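Local coordinates for protein methyltransferase (Streptococcus pyogenes, PDB 2ESR) that probably transfers a methyl group from S-adenosylmethionine, perhaps to a guanine of 16S rRNA as its RsmD relatives do, at residues M54-Q67 with R82-I94. Residues are numbered along the deposited sequence; the frame is centred on the assembly and turned at random.
Sequences MSAAVLVEKNRKAQ and RFTLLKMEAERAI
A chi1 of 175° swings Leu85 CG away from its backbone N and brings the two methyls toward strand 56-60 and helix 64-75, CD1 coming 3.8 Å from Leu59 CB. Leu59's chi1 of -68° sets CG beside the backbone N, and the CD1 branch reaches the edge of the Phe83 ring, 3.9 Å from CD2 and in the ring plane. Ala57 CB meets the same ring obliquely. The Gln67 amide, dropping from the first turn of the helix, lies over both methyls of Leu85. Ile70 and Ile74 of that helix close over this layer, Ile70 against Leu59 and Leu85, Ile74 against Phe83.

On the face of Val58 and Val60, Val60 CG2 meets Ala93 CB of helix 90-96 at 3.8 Å, CG1 rests on Met88 CG of the loop before it, and Val58 CG1 crosses to Leu86 CD1 of strand 83-86. A water bridges Ala57 O and Thr84 OG1.

Between the faces, five backbone bonds zip the strands in parallel, from Ala57 N to Arg82 O through to Glu61 N to Leu86 O; the shortest, Leu59 N to Thr84 O and Leu86 N to Leu59 O, are both 2.7 Å.

Past the strand ends, Lys62 runs its aliphatic chain across the Met88 backbone. Asn63 caps helix 64-75, its OD1 taking Ala66 N at 2.9 Å and, weakly, Lys65 N. Glu61 OE2 accepts Asn63 N inside the turn, and its OE1 binds Gly41 N within a probable glycine-rich Rossmann-type motif.

Strand 83-86 is the last of the sheet within its chain, and the second subunit binds it through Thr98 OG1 to Leu85 O. Strands 56-60 and 83-86, parallel and joined through helix 64-75, form a beta-alpha-beta crossover, the repeating element of Rossmann-like methyltransferases.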
HETATM    1  N   MSE A  54       8.155  -5.275  11.690  1.00 20.51           N
HETATM    2  CA  MSE A  54       6.839  -5.094  11.089  1.00 22.46           C
HETATM    3  C   MSE A  54       6.960  -5.563   9.644  1.00 22.34           C
HETATM    4  O   MSE A  54       8.019  -5.437   9.025  1.00 25.10           O
HETATM    5  CB  MSE A  54       6.408  -3.630  11.167  1.00 23.29           C
HETATM    6  CG  MSE A  54       6.117  -3.164  12.594  1.00 27.51           C
HETATM    7 SE   MSE A  54       4.704  -4.205  13.458  1.00 43.27          SE
HETATM    8  CE  MSE A  54       3.272  -3.599  12.401  1.00 25.12           C
ATOM      9  N   SER A  55       5.874  -6.103   9.108  1.00 21.85           N
ATOM     10  CA  SER A  55       5.878  -6.653   7.756  1.00 21.93           C
ATOM     11  C   SER A  55       5.822  -5.657   6.611  1.00 22.16           C
ATOM     12  O   SER A  55       6.574  -5.774   5.640  1.00 22.49           O
ATOM     13  CB  SER A  55       4.718  -7.632   7.613  1.00 22.20           C
ATOM     14  OG  SER A  55       4.739  -8.575   8.661  1.00 24.66           O
ATOM     15  N   ALA A  56       4.929  -4.685   6.715  1.00 21.36           N
ATOM     16  CA  ALA A  56       4.774  -3.704   5.655  1.00 22.70           C
ATOM     17  C   ALA A  56       4.313  -2.393   6.241  1.00 21.51           C
ATOM     18  O   ALA A  56       3.908  -2.334   7.401  1.00 20.76           O
ATOM     19  CB  ALA A  56       3.764  -4.200   4.639  1.00 22.46           C
ATOM     20  N   ALA A  57       4.363  -1.340   5.435  1.00 21.80           N
ATOM     21  CA  ALA A  57       3.945  -0.032   5.910  1.00 21.02           C
ATOM     22  C   ALA A  57       3.292   0.788   4.820  1.00 21.46           C
ATOM     23  O   ALA A  57       3.691   0.730   3.656  1.00 23.55           O
ATOM     24  CB  ALA A  57       5.136   0.726   6.451  1.00 20.08           C
ATOM     25  N   VAL A  58       2.272   1.538   5.202  1.00 18.44           N
ATOM     26  CA  VAL A  58       1.609   2.434   4.273  1.00 19.39           C
ATOM     27  C   VAL A  58       1.972   3.796   4.831  1.00 19.53           C
ATOM     28  O   VAL A  58       1.760   4.057   6.016  1.00 19.77           O
ATOM     29  CB  VAL A  58       0.072   2.283   4.279  1.00 18.42           C
ATOM     30  CG1 VAL A  58      -0.559   3.419   3.459  1.00 18.87           C
ATOM     31  CG2 VAL A  58      -0.326   0.942   3.694  1.00 22.41           C
ATOM     32  N   LEU A  59       2.554   4.646   3.996  1.00 17.90           N
ATOM     33  CA  LEU A  59       2.929   5.986   4.424  1.00 20.37           C
ATOM     34  C   LEU A  59       2.105   7.003   3.648  1.00 20.21           C
ATOM     35  O   LEU A  59       1.918   6.861   2.441  1.00 19.94           O
ATOM     36  CB  LEU A  59       4.420   6.243   4.169  1.00 22.01           C
ATOM     37  CG  LEU A  59       5.452   5.459   4.987  1.00 24.52           C
ATOM     38  CD1 LEU A  59       5.472   3.996   4.551  1.00 27.68           C
ATOM     39  CD2 LEU A  59       6.820   6.087   4.793  1.00 26.99           C
ATOM     40  N   VAL A  60       1.601   8.018   4.341  1.00 18.60           N
ATOM     41  CA  VAL A  60       0.823   9.058   3.686  1.00 20.25           C
ATOM     42  C   VAL A  60       1.501  10.386   3.975  1.00 21.29           C
ATOM     43  O   VAL A  60       1.693  10.749   5.129  1.00 20.33           O
ATOM     44  CB  VAL A  60      -0.626   9.133   4.210  1.00 20.31           C
ATOM     45  CG1 VAL A  60      -1.412  10.167   3.400  1.00 20.43           C
ATOM     46  CG2 VAL A  60      -1.292   7.770   4.121  1.00 21.22           C
ATOM     47  N   GLU A  61       1.874  11.098   2.919  1.00 22.87           N
ATOM     48  CA  GLU A  61       2.540  12.385   3.061  1.00 26.09           C
ATOM     49  C   GLU A  61       2.195  13.223   1.845  1.00 28.99           C
ATOM     50  O   GLU A  61       2.437  12.807   0.714  1.00 31.04           O
ATOM     51  CB  GLU A  61       4.057  12.186   3.163  1.00 26.27           C
ATOM     52  CG  GLU A  61       4.861  13.481   3.213  1.00 28.16           C
ATOM     53  CD  GLU A  61       4.423  14.392   4.343  1.00 31.29           C
ATOM     54  OE1 GLU A  61       4.472  13.956   5.515  1.00 31.78           O
ATOM     55  OE2 GLU A  61       4.027  15.544   4.059  1.00 31.32           O
ATOM     56  N   LYS A  62       1.628  14.403   2.086  1.00 30.59           N
ATOM     57  CA  LYS A  62       1.219  15.303   1.010  1.00 34.58           C
ATOM     58  C   LYS A  62       2.307  16.205   0.427  1.00 35.47           C
ATOM     59  O   LYS A  62       2.233  16.588  -0.742  1.00 36.15           O
ATOM     60  CB  LYS A  62       0.053  16.174   1.484  1.00 36.23           C
ATOM     61  CG  LYS A  62      -1.251  15.923   0.743  1.00 41.77           C
ATOM     62  CD  LYS A  62      -1.074  16.090  -0.763  1.00 44.08           C
ATOM     63  CE  LYS A  62      -2.367  15.819  -1.510  1.00 44.22           C
ATOM     64  NZ  LYS A  62      -2.155  15.821  -2.980  1.00 46.52           N
ATOM     65  N   ASN A  63       3.309  16.548   1.232  1.00 36.55           N
ATOM     66  CA  ASN A  63       4.395  17.419   0.775  1.00 37.08           C
ATOM     67  C   ASN A  63       5.291  16.729  -0.255  1.00 37.51           C
ATOM     68  O   ASN A  63       5.728  15.594  -0.059  1.00 36.91           O
ATOM     69  CB  ASN A  63       5.231  17.886   1.971  1.00 37.38           C
ATOM     70  CG  ASN A  63       6.378  18.793   1.567  1.00 38.95           C
ATOM     71  OD1 ASN A  63       7.341  18.354   0.937  1.00 39.61           O
ATOM     72  ND2 ASN A  63       6.279  20.067   1.928  1.00 39.20           N
ATOM     73  N   ARG A  64       5.568  17.431  -1.350  1.00 37.71           N
ATOM     74  CA  ARG A  64       6.391  16.891  -2.426  1.00 38.15           C
ATOM     75  C   ARG A  64       7.840  16.619  -2.038  1.00 36.27           C
ATOM     76  O   ARG A  64       8.414  15.612  -2.444  1.00 35.65           O
ATOM     77  CB  ARG A  64       6.354  17.832  -3.633  1.00 40.88           C
ATOM     78  CG  ARG A  64       4.955  18.072  -4.181  1.00 46.54           C
ATOM     79  CD  ARG A  64       5.004  18.746  -5.543  1.00 49.40           C
ATOM     80  NE  ARG A  64       5.707  17.929  -6.530  1.00 53.23           N
ATOM     81  CZ  ARG A  64       5.310  16.721  -6.925  1.00 55.09           C
ATOM     82  NH1 ARG A  64       4.208  16.182  -6.421  1.00 55.59           N
ATOM     83  NH2 ARG A  64       6.017  16.052  -7.827  1.00 56.01           N
ATOM     84  N   LYS A  65       8.435  17.516  -1.262  1.00 35.59           N
ATOM     85  CA  LYS A  65       9.820  17.341  -0.840  1.00 35.46           C
ATOM     86  C   LYS A  65       9.959  16.162   0.121  1.00 34.30           C
ATOM     87  O   LYS A  65      10.929  15.399   0.056  1.00 32.81           O
ATOM     88  CB  LYS A  65      10.336  18.632  -0.194  1.00 37.14           C
ATOM     89  CG  LYS A  65      10.687  19.716  -1.212  1.00 41.10           C
ATOM     90  CD  LYS A  65      11.015  21.047  -0.552  1.00 43.20           C
ATOM     91  CE  LYS A  65       9.763  21.885  -0.313  1.00 44.98           C
ATOM     92  NZ  LYS A  65       8.754  21.200   0.544  1.00 46.84           N
ATOM     93  N   ALA A  66       8.982  16.010   1.009  1.00 32.99           N
ATOM     94  CA  ALA A  66       8.996  14.909   1.963  1.00 32.21           C
ATOM     95  C   ALA A  66       8.891  13.600   1.187  1.00 31.49           C
ATOM     96  O   ALA A  66       9.586  12.633   1.481  1.00 29.47           O
ATOM     97  CB  ALA A  66       7.829  15.043   2.932  1.00 30.85           C
ATOM     98  N   GLN A  67       8.019  13.579   0.184  1.00 33.36           N
ATOM     99  CA  GLN A  67       7.834  12.385  -0.636  1.00 34.79           C
ATOM    100  C   GLN A  67       9.147  11.945  -1.270  1.00 34.12           C
ATOM    101  O   GLN A  67       9.461  10.754  -1.311  1.00 33.93           O
ATOM    102  CB  GLN A  67       6.800  12.643  -1.735  1.00 38.16           C
ATOM    103  CG  GLN A  67       5.379  12.809  -1.229  1.00 43.17           C
ATOM    104  CD  GLN A  67       4.907  11.610  -0.434  1.00 47.58           C
ATOM    105  OE1 GLN A  67       5.471  11.286   0.613  1.00 51.36           O
ATOM    106  NE2 GLN A  67       3.871  10.940  -0.927  1.00 49.39           N
ATOM    107  N   ARG A  82       8.169  -3.436   0.585  1.00 34.29           N
ATOM    108  CA  ARG A  82       7.355  -3.521   1.793  1.00 34.73           C
ATOM    109  C   ARG A  82       6.664  -2.198   2.118  1.00 33.08           C
ATOM    110  O   ARG A  82       5.916  -2.106   3.093  1.00 32.71           O
ATOM    111  CB  ARG A  82       8.231  -3.933   2.980  1.00 39.03           C
ATOM    112  CG  ARG A  82       9.227  -5.050   2.668  1.00 42.43           C
ATOM    113  CD  ARG A  82      10.167  -5.300   3.840  1.00 46.23           C
ATOM    114  NE  ARG A  82       9.496  -5.974   4.947  1.00 48.65           N
ATOM    115  CZ  ARG A  82       9.171  -7.263   4.950  1.00 49.87           C
ATOM    116  NH1 ARG A  82       9.461  -8.030   3.906  1.00 50.77           N
ATOM    117  NH2 ARG A  82       8.543  -7.784   5.995  1.00 49.47           N
ATOM    118  N   PHE A  83       6.902  -1.178   1.300  1.00 29.42           N
ATOM    119  CA  PHE A  83       6.306   0.129   1.547  1.00 27.61           C
ATOM    120  C   PHE A  83       5.393   0.638   0.446  1.00 27.34           C
ATOM    121  O   PHE A  83       5.655   0.451  -0.742  1.00 26.73           O
ATOM    122  CB  PHE A  83       7.403   1.167   1.787  1.00 24.77           C
ATOM    123  CG  PHE A  83       8.370   0.784   2.861  1.00 25.87           C
ATOM    124  CD1 PHE A  83       9.454  -0.039   2.580  1.00 25.46           C
ATOM    125  CD2 PHE A  83       8.183   1.225   4.167  1.00 25.96           C
ATOM    126  CE1 PHE A  83      10.343  -0.421   3.583  1.00 26.68           C
ATOM    127  CE2 PHE A  83       9.064   0.849   5.178  1.00 23.15           C
ATOM    128  CZ  PHE A  83      10.146   0.025   4.887  1.00 23.89           C
ATOM    129  N   THR A  84       4.313   1.287   0.863  1.00 26.56           N
ATOM    130  CA  THR A  84       3.352   1.872  -0.054  1.00 28.08           C
ATOM    131  C   THR A  84       3.219   3.339   0.356  1.00 27.20           C
ATOM    132  O   THR A  84       2.784   3.632   1.467  1.00 24.87           O
ATOM    133  CB  THR A  84       1.978   1.189   0.060  1.00 30.29           C
ATOM    134  OG1 THR A  84       2.115  -0.211  -0.223  1.00 33.29           O
ATOM    135  CG2 THR A  84       0.993   1.810  -0.923  1.00 31.42           C
ATOM    136  N   LEU A  85       3.623   4.248  -0.530  1.00 26.34           N
ATOM    137  CA  LEU A  85       3.538   5.676  -0.248  1.00 25.84           C
ATOM    138  C   LEU A  85       2.369   6.299  -0.999  1.00 25.53           C
ATOM    139  O   LEU A  85       2.236   6.141  -2.213  1.00 27.05           O
ATOM    140  CB  LEU A  85       4.833   6.399  -0.644  1.00 27.57           C
ATOM    141  CG  LEU A  85       4.788   7.930  -0.500  1.00 29.59           C
ATOM    142  CD1 LEU A  85       4.674   8.301   0.973  1.00 31.80           C
ATOM    143  CD2 LEU A  85       6.036   8.563  -1.097  1.00 29.66           C
ATOM    144  N   LEU A  86       1.520   7.000  -0.262  1.00 22.90           N
ATOM    145  CA  LEU A  86       0.366   7.660  -0.849  1.00 22.32           C
ATOM    146  C   LEU A  86       0.551   9.161  -0.714  1.00 22.79           C
ATOM    147  O   LEU A  86       0.826   9.667   0.377  1.00 21.07           O
ATOM    148  CB  LEU A  86      -0.917   7.237  -0.132  1.00 23.95           C
ATOM    149  CG  LEU A  86      -1.311   5.762  -0.237  1.00 27.40           C
ATOM    150  CD1 LEU A  86      -2.535   5.499   0.623  1.00 23.67           C
ATOM    151  CD2 LEU A  86      -1.592   5.408  -1.687  1.00 28.64           C
ATOM    152  N   LYS A  87       0.413   9.866  -1.831  1.00 21.51           N
ATOM    153  CA  LYS A  87       0.539  11.314  -1.847  1.00 24.85           C
ATOM    154  C   LYS A  87      -0.877  11.863  -1.784  1.00 27.05           C
ATOM    155  O   LYS A  87      -1.521  12.080  -2.812  1.00 27.26           O
ATOM    156  CB  LYS A  87       1.238  11.774  -3.129  1.00 27.62           C
ATOM    157  CG  LYS A  87       1.534  13.265  -3.169  1.00 33.67           C
ATOM    158  CD  LYS A  87       2.663  13.592  -4.145  1.00 39.01           C
ATOM    159  CE  LYS A  87       2.356  13.117  -5.558  1.00 43.24           C
ATOM    160  NZ  LYS A  87       3.499  13.378  -6.486  1.00 44.83           N
HETATM  161  N   MSE A  88      -1.370  12.065  -0.569  1.00 25.94           N
HETATM  162  CA  MSE A  88      -2.723  12.569  -0.394  1.00 29.62           C
HETATM  163  C   MSE A  88      -2.952  13.073   1.026  1.00 30.35           C
HETATM  164  O   MSE A  88      -2.103  12.900   1.903  1.00 29.92           O
HETATM  165  CB  MSE A  88      -3.740  11.468  -0.751  1.00 31.10           C
HETATM  166  CG  MSE A  88      -3.682  10.219   0.118  1.00 33.11           C
HETATM  167 SE   MSE A  88      -4.609   8.674  -0.657  1.00 34.25          SE
HETATM  168  CE  MSE A  88      -6.413   9.378  -0.652  1.00 33.54           C
ATOM    169  N   GLU A  89      -4.092  13.721   1.240  1.00 30.76           N
ATOM    170  CA  GLU A  89      -4.444  14.241   2.554  1.00 32.83           C
ATOM    171  C   GLU A  89      -4.759  13.060   3.466  1.00 31.25           C
ATOM    172  O   GLU A  89      -5.365  12.082   3.033  1.00 30.68           O
ATOM    173  CB  GLU A  89      -5.677  15.145   2.461  1.00 36.61           C
ATOM    174  CG  GLU A  89      -5.551  16.314   1.489  1.00 42.94           C
ATOM    175  CD  GLU A  89      -4.479  17.307   1.888  1.00 46.37           C
ATOM    176  OE1 GLU A  89      -4.386  18.369   1.235  1.00 48.90           O
ATOM    177  OE2 GLU A  89      -3.728  17.028   2.845  1.00 49.32           O
ATOM    178  N   ALA A  90      -4.352  13.151   4.727  1.00 32.63           N
ATOM    179  CA  ALA A  90      -4.598  12.074   5.684  1.00 32.04           C
ATOM    180  C   ALA A  90      -6.078  11.709   5.746  1.00 32.21           C
ATOM    181  O   ALA A  90      -6.433  10.531   5.799  1.00 30.13           O
ATOM    182  CB  ALA A  90      -4.103  12.482   7.062  1.00 33.28           C
ATOM    183  N   GLU A  91      -6.933  12.726   5.739  1.00 34.12           N
ATOM    184  CA  GLU A  91      -8.378  12.529   5.790  1.00 35.58           C
ATOM    185  C   GLU A  91      -8.871  11.714   4.600  1.00 35.21           C
ATOM    186  O   GLU A  91      -9.673  10.787   4.756  1.00 33.88           O
ATOM    187  CB  GLU A  91      -9.076  13.890   5.826  1.00 39.48           C
ATOM    188  CG  GLU A  91      -8.944  14.604   7.165  1.00 45.49           C
ATOM    189  CD  GLU A  91      -9.133  16.107   7.064  1.00 48.82           C
ATOM    190  OE1 GLU A  91     -10.088  16.552   6.392  1.00 50.34           O
ATOM    191  OE2 GLU A  91      -8.325  16.845   7.669  1.00 50.67           O
ATOM    192  N   ARG A  92      -8.392  12.063   3.410  1.00 33.18           N
ATOM    193  CA  ARG A  92      -8.775  11.350   2.197  1.00 32.03           C
ATOM    194  C   ARG A  92      -8.246   9.925   2.277  1.00 30.29           C
ATOM    195  O   ARG A  92      -8.949   8.968   1.951  1.00 28.99           O
ATOM    196  CB  ARG A  92      -8.176  12.040   0.968  1.00 34.67           C
ATOM    197  CG  ARG A  92      -8.726  13.419   0.666  1.00 38.46           C
ATOM    198  CD  ARG A  92      -7.668  14.273  -0.026  1.00 39.82           C
ATOM    199  NE  ARG A  92      -6.991  13.571  -1.117  1.00 39.46           N
ATOM    200  CZ  ARG A  92      -5.867  13.987  -1.689  1.00 33.49           C
ATOM    201  NH1 ARG A  92      -5.284  15.098  -1.277  1.00 37.81           N
ATOM    202  NH2 ARG A  92      -5.331  13.296  -2.682  1.00 41.57           N
ATOM    203  N   ALA A  93      -6.995   9.795   2.710  1.00 27.60           N
ATOM    204  CA  ALA A  93      -6.352   8.494   2.830  1.00 26.31           C
ATOM    205  C   ALA A  93      -7.163   7.541   3.698  1.00 25.56           C
ATOM    206  O   ALA A  93      -7.444   6.418   3.292  1.00 23.58           O
ATOM    207  CB  ALA A  93      -4.933   8.655   3.397  1.00 24.68           C
ATOM    208  N   ILE A  94      -7.550   7.994   4.888  1.00 23.42           N
ATOM    209  CA  ILE A  94      -8.318   7.156   5.798  1.00 25.62           C
ATOM    210  C   ILE A  94      -9.577   6.571   5.152  1.00 25.88           C
ATOM    211  O   ILE A  94      -9.968   5.446   5.456  1.00 25.33           O
ATOM    212  CB  ILE A  94      -8.684   7.943   7.084  1.00 26.39           C
ATOM    213  CG1 ILE A  94      -7.402   8.250   7.864  1.00 27.39           C
ATOM    214  CG2 ILE A  94      -9.646   7.131   7.952  1.00 26.87           C
ATOM    215  CD1 ILE A  94      -7.608   9.135   9.083  1.00 28.17           C
TER
HETATM  216  O   HOH W   1       2.346  -1.711   2.139  1.00 34.46           O